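PDB 3TQT: D-alanine--D-alanine ligase from Coxiella burnetii, which joins two D-alanine molecules into D-alanyl-D-alanine for peptidoglycan synthesis, using ATP and releasing ADP and phosphate. Local coordinates for residues L143-L148 and M220-I225; F184-S189 and V194-V199. All blocks are in the same frame, centred on the assembly; numbering follows the deposited sequence.

In the fold
Strand 183-187 ties the two contacts together: it is paired in one antiparallel sheet with strand 219-223, which belongs to interaction 1, and with strand 196-199, its hairpin partner in interaction 2. Interaction 1 is small and buried, a reach of side chains from helix 141-150 to strand 219-223, dominated by one charged pair. Interaction 2 covers about four times as much surface, is only partly buried, and rests mainly on backbone hydrogen bonds, with apolar packing on both faces of the hairpin. Lys186 links them chemically, since its amine pairs with Glu222. Along the sequence, the hairpin is nested within the loop closed by interaction 1.

Interaction 1: residues L143-L148 and M220-I225; sequences LTKTVL and MVEPRI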
loop_
_atom_site.group_PDB
_atom_site.type_symbol
_atom_site.label_atom_id
_atom_site.label_comp_id
_atom_site.label_asym_id
_atom_site.label_seq_id
_atom_site.Cartn_x
_atom_site.Cartn_y
_atom_site.Cartn_z
ATOM N N LEU A 143 2.647 8.290 -8.887
ATOM C CA LEU A 143 2.672 8.531 -7.442
ATOM C C LEU A 143 4.119 8.558 -6.947
ATOM O O LEU A 143 4.485 9.407 -6.137
ATOM C CB LEU A 143 1.859 7.466 -6.695
ATOM C CG LEU A 143 1.856 7.523 -5.168
ATOM C CD1 LEU A 143 1.377 8.898 -4.676
ATOM C CD2 LEU A 143 0.996 6.381 -4.606
ATOM N N THR A 144 4.941 7.636 -7.440
ATOM C CA THR A 144 6.359 7.621 -7.087
ATOM C C THR A 144 6.985 8.975 -7.394
ATOM O O THR A 144 7.654 9.578 -6.553
ATOM C CB THR A 144 7.162 6.573 -7.904
ATOM O OG1 THR A 144 6.430 5.351 -7.995
ATOM C CG2 THR A 144 8.507 6.312 -7.239
ATOM N N LYS A 145 6.758 9.457 -8.611
ATOM C CA LYS A 145 7.347 10.725 -9.023
ATOM C C LYS A 145 6.821 11.894 -8.215
ATOM O O LYS A 145 7.555 12.845 -7.948
ATOM C CB LYS A 145 7.141 10.959 -10.518
ATOM C CG LYS A 145 8.073 10.112 -11.369
ATOM C CD LYS A 145 7.778 10.322 -12.843
ATOM C CE LYS A 145 8.695 9.471 -13.691
ATOM N NZ LYS A 145 8.624 9.943 -15.083
ATOM N N THR A 146 5.559 11.816 -7.806
ATOM C CA THR A 146 4.977 12.875 -7.001
ATOM C C THR A 146 5.765 12.981 -5.702
ATOM O O THR A 146 6.148 14.071 -5.272
ATOM C CB THR A 146 3.513 12.560 -6.656
ATOM O OG1 THR A 146 2.734 12.576 -7.856
ATOM C CG2 THR A 146 2.950 13.589 -5.676
ATOM N N VAL A 147 6.005 11.835 -5.080
ATOM C CA VAL A 147 6.683 11.811 -3.797
ATOM C C VAL A 147 8.141 12.238 -3.973
ATOM O O VAL A 147 8.658 13.039 -3.191
ATOM C CB VAL A 147 6.561 10.427 -3.140
ATOM C CG1 VAL A 147 7.471 10.328 -1.937
ATOM C CG2 VAL A 147 5.091 10.159 -2.763
ATOM N N LEU A 148 8.791 11.731 -5.020
ATOM C CA LEU A 148 10.186 12.082 -5.274
ATOM C C LEU A 148 10.340 13.567 -5.530
ATOM O O LEU A 148 11.190 14.229 -4.932
ATOM C CB LEU A 148 10.747 11.294 -6.455
ATOM C CG LEU A 148 10.858 9.788 -6.181
ATOM C CD1 LEU A 148 11.341 9.050 -7.434
ATOM C CD2 LEU A 148 11.778 9.548 -4.995
ATOM N N MET A 220 -0.039 7.811 -17.420
ATOM C CA MET A 220 0.819 8.959 -17.371
ATOM C C MET A 220 1.438 9.141 -18.736
ATOM O O MET A 220 1.770 8.174 -19.431
ATOM C CB MET A 220 1.899 8.783 -16.302
ATOM C CG MET A 220 2.765 7.548 -16.470
ATOM S SD MET A 220 3.510 7.096 -14.893
ATOM C CE MET A 220 4.447 8.585 -14.536
ATOM N N VAL A 221 1.571 10.397 -19.116
ATOM C CA VAL A 221 2.236 10.755 -20.347
ATOM C C VAL A 221 3.597 11.288 -19.951
ATOM O O VAL A 221 3.722 12.023 -18.959
ATOM C CB VAL A 221 1.432 11.826 -21.103
ATOM C CG1 VAL A 221 2.058 12.113 -22.475
ATOM C CG2 VAL A 221 -0.029 11.384 -21.253
ATOM N N GLU A 222 4.614 10.903 -20.713
ATOM C CA GLU A 222 5.977 11.343 -20.452
ATOM C C GLU A 222 6.643 11.788 -21.733
ATOM O O GLU A 222 6.352 11.264 -22.807
ATOM C CB GLU A 222 6.800 10.212 -19.815
ATOM C CG GLU A 222 6.404 9.909 -18.372
ATOM C CD GLU A 222 7.138 8.696 -17.797
ATOM O OE1 GLU A 222 7.813 7.987 -18.564
ATOM O OE2 GLU A 222 7.033 8.456 -16.576
ATOM N N PRO A 223 7.545 12.761 -21.632
ATOM C CA PRO A 223 8.298 13.128 -22.830
ATOM C C PRO A 223 9.299 12.033 -23.140
ATOM O O PRO A 223 9.849 11.448 -22.211
ATOM C CB PRO A 223 9.060 14.362 -22.367
ATOM C CG PRO A 223 9.296 14.080 -20.904
ATOM C CD PRO A 223 8.001 13.501 -20.447
ATOM N N ARG A 224 9.541 11.749 -24.414
ATOM C CA ARG A 224 10.658 10.878 -24.756
ATOM C C ARG A 224 11.965 11.642 -24.563
ATOM O O ARG A 224 12.232 12.629 -25.240
ATOM C CB ARG A 224 10.553 10.332 -26.180
ATOM C CG ARG A 224 11.581 9.241 -26.467
ATOM C CD ARG A 224 11.465 8.692 -27.877
ATOM N NE ARG A 224 11.579 9.744 -28.887
ATOM C CZ ARG A 224 12.725 10.162 -29.419
ATOM N NH1 ARG A 224 13.876 9.621 -29.040
ATOM N NH2 ARG A 224 12.715 11.125 -30.332
ATOM N N ILE A 225 12.761 11.164 -23.619
ATOM C CA ILE A 225 13.978 11.823 -23.175
ATOM C C ILE A 225 15.183 11.199 -23.874
ATOM O O ILE A 225 15.314 9.974 -23.899
ATOM C CB ILE A 225 14.144 11.615 -21.641
ATOM C CG1 ILE A 225 13.168 12.505 -20.863
ATOM C CG2 ILE A 225 15.574 11.868 -21.196
ATOM C CD1 ILE A 225 13.220 13.966 -21.265
#
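Lys145 reaches across from helix 141-150 to meet Glu222 in a buried salt bridge, its NZ 2.6 Å from Glu222 OE2. With chi1 at -76°, CG of Lys145 lies anti to its own carbonyl carbon, and from there the chain runs fully extended, which carries the amine away from the helix to the strand. Glu222 starts with the same kind of first torsion and is likewise extended. The ammonium does not approach in the plane of the carboxylate but from above it, 65° out, and Lys145 CE follows at 3.5 Å from the same oxygen. Met220, two residues back on the strand, packs against the aliphatic part of Lys145: the two chains cross at about a right angle, and a bend at chi3 (-60°) brings Met220 CE to 4.1 Å from Lys145 CD. Segment 220-225 belongs to the predicted ATP site, and the Lys145 side chain lies about 6 Å from that of Glu316, a predicted magnesium ligand. Val156 O and Asn315 OD1 also bind the Lys145 amine, so three acceptors hold this buried group. OE1 of Glu222 pairs with Lys186; with a lysine on each carboxylate oxygen, neither Lys145 nor Glu222 can turn far without giving up a bond.

Interaction 2: residues F184-S189 and V194-V199; sequences FVKAVS and VATLPV
Val185 and Leu197 grip each other through two backbone hydrogen bonds: Val185 N to Leu197 O and Leu197 N to Val185 O, each 2.7 Å, the first almost straight at 175°. A third bond, from Ala187 N to Ala195 O at 2.8 Å, continues the ladder towards the turn. CA-H...O contacts accompany these bonds, among them Lys186 CA to Ala195 O at 3.3 Å. On the face carrying Phe184, Lys186, Thr196 and Pro198, Lys186 and Thr196 lie alongside and point the same way; in Thr196, chi1 of -62° sets OG1 beside the backbone N and turns CG2 anti to it, against Lys186 CG at 3.6 Å. The lysine chain then bends at chi4, and its amine is taken by Glu222. Next along, Phe184 CE1 rests 3.8 Å from Pro198 CB, the ring crossing the proline at a slant. On the other face, Val185 CG2 meets Val199 CG1 at 4.0 Å. The pair forms a beta hairpin within the predicted ATP site of the ATP-grasp domain. Helix 202-212 packs over Val185, Leu197 and Val199, strand 219-223 pairs with strand 183-187 along its other edge, and Ala195 touches Tyr365 of the second subunit.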
loop_
_atom_site.group_PDB
_atom_site.type_symbol
_atom_site.label_atom_id
_atom_site.label_comp_id
_atom_site.label_asym_id
_atom_site.label_seq_id
_atom_site.Cartn_x
_atom_site.Cartn_y
_atom_site.Cartn_z
ATOM N N PHE A 184 5.478 9.357 -24.540
ATOM C CA PHE A 184 5.066 8.023 -24.150
ATOM C C PHE A 184 3.729 8.095 -23.435
ATOM O O PHE A 184 3.534 8.924 -22.545
ATOM C CB PHE A 184 6.101 7.393 -23.213
ATOM C CG PHE A 184 7.343 6.969 -23.909
ATOM C CD1 PHE A 184 7.275 6.111 -24.993
ATOM C CD2 PHE A 184 8.580 7.435 -23.501
ATOM C CE1 PHE A 184 8.420 5.722 -25.659
ATOM C CE2 PHE A 184 9.737 7.040 -24.164
ATOM C CZ PHE A 184 9.650 6.187 -25.245
ATOM N N VAL A 185 2.813 7.219 -23.818
ATOM C CA VAL A 185 1.587 7.052 -23.052
ATOM C C VAL A 185 1.689 5.706 -22.355
ATOM O O VAL A 185 1.743 4.672 -23.013
ATOM C CB VAL A 185 0.340 7.127 -23.955
ATOM C CG1 VAL A 185 -0.941 6.886 -23.140
ATOM C CG2 VAL A 185 0.292 8.486 -24.664
ATOM N N LYS A 186 1.734 5.742 -21.023
ATOM C CA LYS A 186 2.096 4.598 -20.188
ATOM C C LYS A 186 1.017 4.313 -19.145
ATOM O O LYS A 186 0.523 5.235 -18.508
ATOM C CB LYS A 186 3.351 4.936 -19.368
ATOM C CG LYS A 186 4.678 4.967 -20.088
ATOM C CD LYS A 186 5.783 5.172 -19.038
ATOM C CE LYS A 186 7.179 4.908 -19.582
ATOM N NZ LYS A 186 7.561 5.863 -20.665
ATOM N N ALA A 187 0.689 3.044 -18.925
ATOM C CA ALA A 187 -0.084 2.705 -17.735
ATOM C C ALA A 187 0.728 3.130 -16.509
ATOM O O ALA A 187 1.960 2.988 -16.489
ATOM C CB ALA A 187 -0.362 1.210 -17.693
ATOM N N VAL A 188 0.067 3.656 -15.491
ATOM C CA VAL A 188 0.798 4.040 -14.274
ATOM C C VAL A 188 1.376 2.833 -13.544
ATOM O O VAL A 188 2.428 2.921 -12.919
ATOM C CB VAL A 188 -0.067 4.851 -13.273
ATOM C CG1 VAL A 188 -0.486 6.191 -13.869
ATOM C CG2 VAL A 188 -1.267 4.026 -12.819
ATOM N N SER A 189 0.707 1.693 -13.638
ATOM C CA SER A 189 1.063 0.592 -12.755
ATOM C C SER A 189 1.298 -0.725 -13.474
ATOM O O SER A 189 1.305 -1.775 -12.844
ATOM C CB SER A 189 -0.035 0.400 -11.705
ATOM O OG SER A 189 -1.207 -0.115 -12.313
ATOM N N VAL A 194 3.098 -3.690 -23.755
ATOM C CA VAL A 194 1.759 -3.484 -24.286
ATOM C C VAL A 194 1.162 -2.190 -23.725
ATOM O O VAL A 194 0.337 -1.533 -24.370
ATOM C CB VAL A 194 0.841 -4.678 -23.930
ATOM C CG1 VAL A 194 -0.620 -4.324 -24.137
ATOM C CG2 VAL A 194 1.224 -5.907 -24.748
ATOM N N ALA A 195 1.598 -1.824 -22.523
ATOM C CA ALA A 195 1.003 -0.699 -21.812
ATOM C C ALA A 195 1.867 0.555 -21.832
ATOM O O ALA A 195 1.642 1.455 -21.035
ATOM C CB ALA A 195 0.679 -1.092 -20.372
ATOM N N THR A 196 2.858 0.601 -22.727
ATOM C CA THR A 196 3.705 1.783 -22.903
ATOM C C THR A 196 3.788 2.121 -24.389
ATOM O O THR A 196 4.433 1.418 -25.159
ATOM C CB THR A 196 5.129 1.556 -22.359
ATOM O OG1 THR A 196 5.069 1.311 -20.952
ATOM C CG2 THR A 196 5.992 2.771 -22.601
ATOM N N LEU A 197 3.122 3.198 -24.787
ATOM C CA LEU A 197 2.915 3.490 -26.191
ATOM C C LEU A 197 3.604 4.782 -26.607
ATOM O O LEU A 197 3.313 5.840 -26.060
ATOM C CB LEU A 197 1.413 3.574 -26.470
ATOM C CG LEU A 197 0.602 2.352 -26.037
ATOM C CD1 LEU A 197 -0.852 2.519 -26.426
ATOM C CD2 LEU A 197 1.188 1.093 -26.666
ATOM N N PRO A 198 4.531 4.697 -27.578
ATOM C CA PRO A 198 5.169 5.906 -28.109
ATOM C C PRO A 198 4.226 6.599 -29.079
ATOM O O PRO A 198 3.586 5.924 -29.882
ATOM C CB PRO A 198 6.385 5.351 -28.860
ATOM C CG PRO A 198 5.926 4.013 -29.331
ATOM C CD PRO A 198 5.057 3.474 -28.215
ATOM N N VAL A 199 4.137 7.923 -28.998
ATOM C CA VAL A 199 3.240 8.674 -29.860
ATOM C C VAL A 199 3.942 9.892 -30.447
ATOM O O VAL A 199 4.677 10.598 -29.756
ATOM C CB VAL A 199 1.959 9.128 -29.122
ATOM C CG1 VAL A 199 1.202 7.918 -28.547
ATOM C CG2 VAL A 199 2.305 10.117 -28.015
#